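Local coordinates for protein copper-containing nitrite reductase (Thermus scotoductus, PDB 6HBE) that probably reduces nitrite to nitric oxide with electrons from cytochrome c, working as a three-domain, copper-containing homotrimeric enzyme, at residues Asp153-Ile159 with Arg288-Ala294. Sequence-based numbering, arbitrary orientation.
Sequences DLKLYII and RIPEVRA
Segment 153-159, whose residues from Leu154 on belong to strand 154-163, and the extended, irregular segment 288-294 run parallel, their end-to-end directions 20° apart. A single parallel bridge sets the register: Leu156 is level with Val292 (CA-CA 4.9 Å), with Val292 bonded to both neighbours of Leu156. Tyr157 N donates to Val292 O at 2.9 Å (153°), while Val292 N reaches Lys155 O only weakly, at 3.5 Å. Further along, Tyr157 O is satisfied by Asn181 ND2 rather than by this segment. Glu291 (chi1 p, chi2 t) accepts a bond from a water to OE1 (2.6 Å); that water also hydrogen-bonds Tyr157 OH (2.5 Å), closing a side-chain bridge. At the start, Asp153 O lies over one guanidinium face of Arg288, whose NH1 is salt-bridged to Asp198; Asp153 OD2 pairs with Arg150 and Tyr199 N. Apolar contacts include Leu156 CD2-Val292 CG2 (3.5 Å) and Tyr157 CB-Ala294 CB (3.9 Å). The linker following strand 277-282 thus runs parallel to a strand of the second cupredoxin-type β-sandwich, held by one bridge on the side away from strand 199-208.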
loop_
_atom_site.group_PDB
_atom_site.type_symbol
_atom_site.label_atom_id
_atom_site.label_comp_id
_atom_site.label_asym_id
_atom_site.label_seq_id
_atom_site.Cartn_x
_atom_site.Cartn_y
_atom_site.Cartn_z
ATOM N N ASP C 153 22.263 -5.387 -28.630
ATOM C CA ASP C 153 23.342 -6.290 -28.273
ATOM C C ASP C 153 22.915 -7.355 -27.261
ATOM O O ASP C 153 23.410 -8.458 -27.311
ATOM C CB ASP C 153 24.550 -5.494 -27.756
ATOM C CG ASP C 153 25.114 -4.546 -28.822
ATOM O OD1 ASP C 153 25.458 -5.029 -29.915
ATOM O OD2 ASP C 153 25.171 -3.327 -28.605
ATOM N N LEU C 154 21.997 -7.030 -26.341
ATOM C CA LEU C 154 21.387 -8.030 -25.458
ATOM C C LEU C 154 19.940 -7.600 -25.099
ATOM O O LEU C 154 19.694 -6.426 -24.795
ATOM C CB LEU C 154 22.222 -8.193 -24.189
ATOM C CG LEU C 154 21.856 -9.273 -23.171
ATOM C CD1 LEU C 154 21.894 -10.711 -23.710
ATOM C CD2 LEU C 154 22.788 -9.146 -21.988
ATOM N N LYS C 155 19.014 -8.561 -25.168
ATOM C CA LYS C 155 17.626 -8.393 -24.689
ATOM C C LYS C 155 17.494 -9.033 -23.316
ATOM O O LYS C 155 17.967 -10.150 -23.098
ATOM C CB LYS C 155 16.649 -9.036 -25.662
ATOM C CG LYS C 155 16.585 -8.331 -27.015
ATOM C CD LYS C 155 15.650 -9.087 -27.954
ATOM C CE LYS C 155 15.345 -8.274 -29.216
ATOM N NZ LYS C 155 14.412 -9.014 -30.105
ATOM N N LEU C 156 16.820 -8.324 -22.404
ATOM C CA LEU C 156 16.609 -8.769 -21.040
ATOM C C LEU C 156 15.086 -8.727 -20.813
ATOM O O LEU C 156 14.481 -7.670 -20.984
ATOM C CB LEU C 156 17.294 -7.832 -20.063
ATOM C CG LEU C 156 18.814 -7.633 -20.205
ATOM C CD1 LEU C 156 19.286 -6.666 -19.140
ATOM C CD2 LEU C 156 19.567 -8.952 -20.062
ATOM N N TYR C 157 14.506 -9.870 -20.461
ATOM C CA TYR C 157 13.066 -10.007 -20.171
ATOM C C TYR C 157 12.898 -10.243 -18.672
ATOM O O TYR C 157 13.441 -11.234 -18.118
ATOM C CB TYR C 157 12.463 -11.138 -20.992
ATOM C CG TYR C 157 12.575 -11.010 -22.519
ATOM C CD1 TYR C 157 13.673 -11.547 -23.203
ATOM C CD2 TYR C 157 11.558 -10.477 -23.275
ATOM C CE1 TYR C 157 13.772 -11.507 -24.587
ATOM C CE2 TYR C 157 11.635 -10.440 -24.661
ATOM C CZ TYR C 157 12.769 -10.957 -25.315
ATOM O OH TYR C 157 12.890 -10.925 -26.692
ATOM N N ILE C 158 12.171 -9.333 -18.004
ATOM C CA ILE C 158 12.080 -9.329 -16.533
ATOM C C ILE C 158 10.615 -9.241 -16.037
ATOM O O ILE C 158 9.906 -8.308 -16.403
ATOM C CB ILE C 158 12.825 -8.085 -15.952
ATOM C CG1 ILE C 158 14.305 -8.034 -16.388
ATOM C CG2 ILE C 158 12.738 -8.067 -14.420
ATOM C CD1 ILE C 158 15.188 -9.005 -15.640
ATOM N N ILE C 159 10.208 -10.162 -15.164
ATOM C CA ILE C 159 8.950 -10.040 -14.403
ATOM C C ILE C 159 9.283 -9.744 -12.961
ATOM O O ILE C 159 10.177 -10.389 -12.400
ATOM C CB ILE C 159 8.084 -11.319 -14.491
ATOM C CG1 ILE C 159 7.344 -11.334 -15.838
ATOM C CG2 ILE C 159 7.097 -11.426 -13.337
ATOM C CD1 ILE C 159 6.645 -12.646 -16.183
ATOM N N ARG C 288 29.068 -12.552 -24.911
ATOM C CA ARG C 288 27.665 -12.431 -25.207
ATOM C C ARG C 288 26.867 -13.672 -24.739
ATOM O O ARG C 288 26.903 -14.737 -25.368
ATOM C CB ARG C 288 27.471 -12.179 -26.683
ATOM C CG ARG C 288 26.073 -11.727 -27.027
ATOM C CD ARG C 288 25.742 -10.399 -26.361
ATOM N NE ARG C 288 26.648 -9.315 -26.773
ATOM C CZ ARG C 288 27.015 -8.258 -26.025
ATOM N NH1 ARG C 288 26.624 -8.124 -24.747
ATOM N NH2 ARG C 288 27.816 -7.324 -26.557
ATOM N N ILE C 289 26.186 -13.544 -23.598
ATOM C CA ILE C 289 25.418 -14.664 -23.054
ATOM C C ILE C 289 24.080 -14.794 -23.764
ATOM O O ILE C 289 23.660 -13.870 -24.475
ATOM C CB ILE C 289 25.215 -14.553 -21.540
ATOM C CG1 ILE C 289 24.382 -13.301 -21.158
ATOM C CG2 ILE C 289 26.568 -14.592 -20.848
ATOM C CD1 ILE C 289 23.578 -13.529 -19.888
ATOM N N PRO C 290 23.411 -15.940 -23.589
ATOM C CA PRO C 290 22.051 -16.030 -24.142
ATOM C C PRO C 290 21.074 -15.061 -23.436
ATOM O O PRO C 290 21.285 -14.715 -22.263
ATOM C CB PRO C 290 21.642 -17.479 -23.859
ATOM C CG PRO C 290 22.870 -18.186 -23.384
ATOM C CD PRO C 290 23.789 -17.158 -22.839
ATOM N N GLU C 291 20.043 -14.639 -24.159
ATOM C CA GLU C 291 19.039 -13.710 -23.626
ATOM C C GLU C 291 18.461 -14.153 -22.279
ATOM O O GLU C 291 18.247 -15.343 -22.020
ATOM C CB GLU C 291 17.938 -13.445 -24.647
ATOM C CG GLU C 291 17.079 -14.639 -24.986
ATOM C CD GLU C 291 15.958 -14.329 -25.971
ATOM O OE1 GLU C 291 16.080 -13.373 -26.760
ATOM O OE2 GLU C 291 14.945 -15.057 -25.921
ATOM N N VAL C 292 18.190 -13.180 -21.423
ATOM C CA VAL C 292 17.643 -13.441 -20.084
ATOM C C VAL C 292 16.131 -13.571 -20.271
ATOM O O VAL C 292 15.473 -12.598 -20.658
ATOM C CB VAL C 292 18.006 -12.321 -19.099
ATOM C CG1 VAL C 292 17.317 -12.519 -17.735
ATOM C CG2 VAL C 292 19.520 -12.293 -18.901
ATOM N N ARG C 293 15.615 -14.778 -20.064
ATOM C CA ARG C 293 14.181 -15.078 -20.209
ATOM C C ARG C 293 13.409 -14.800 -18.891
ATOM O O ARG C 293 13.914 -15.046 -17.757
ATOM C CB ARG C 293 13.988 -16.554 -20.619
ATOM C CG ARG C 293 14.724 -16.967 -21.898
ATOM C CD ARG C 293 14.667 -18.474 -22.154
ATOM N NE ARG C 293 13.294 -18.889 -22.406
ATOM C CZ ARG C 293 12.593 -18.664 -23.517
ATOM N NH1 ARG C 293 13.129 -18.102 -24.586
ATOM N NH2 ARG C 293 11.324 -19.074 -23.564
ATOM N N ALA C 294 12.147 -14.417 -19.035
ATOM C CA ALA C 294 11.320 -14.056 -17.877
ATOM C C ALA C 294 10.617 -15.284 -17.334
ATOM O O ALA C 294 9.374 -15.361 -17.359
ATOM C CB ALA C 294 10.339 -12.987 -18.260
HETATM O O HOH W 1 13.798 -12.868 -27.964
#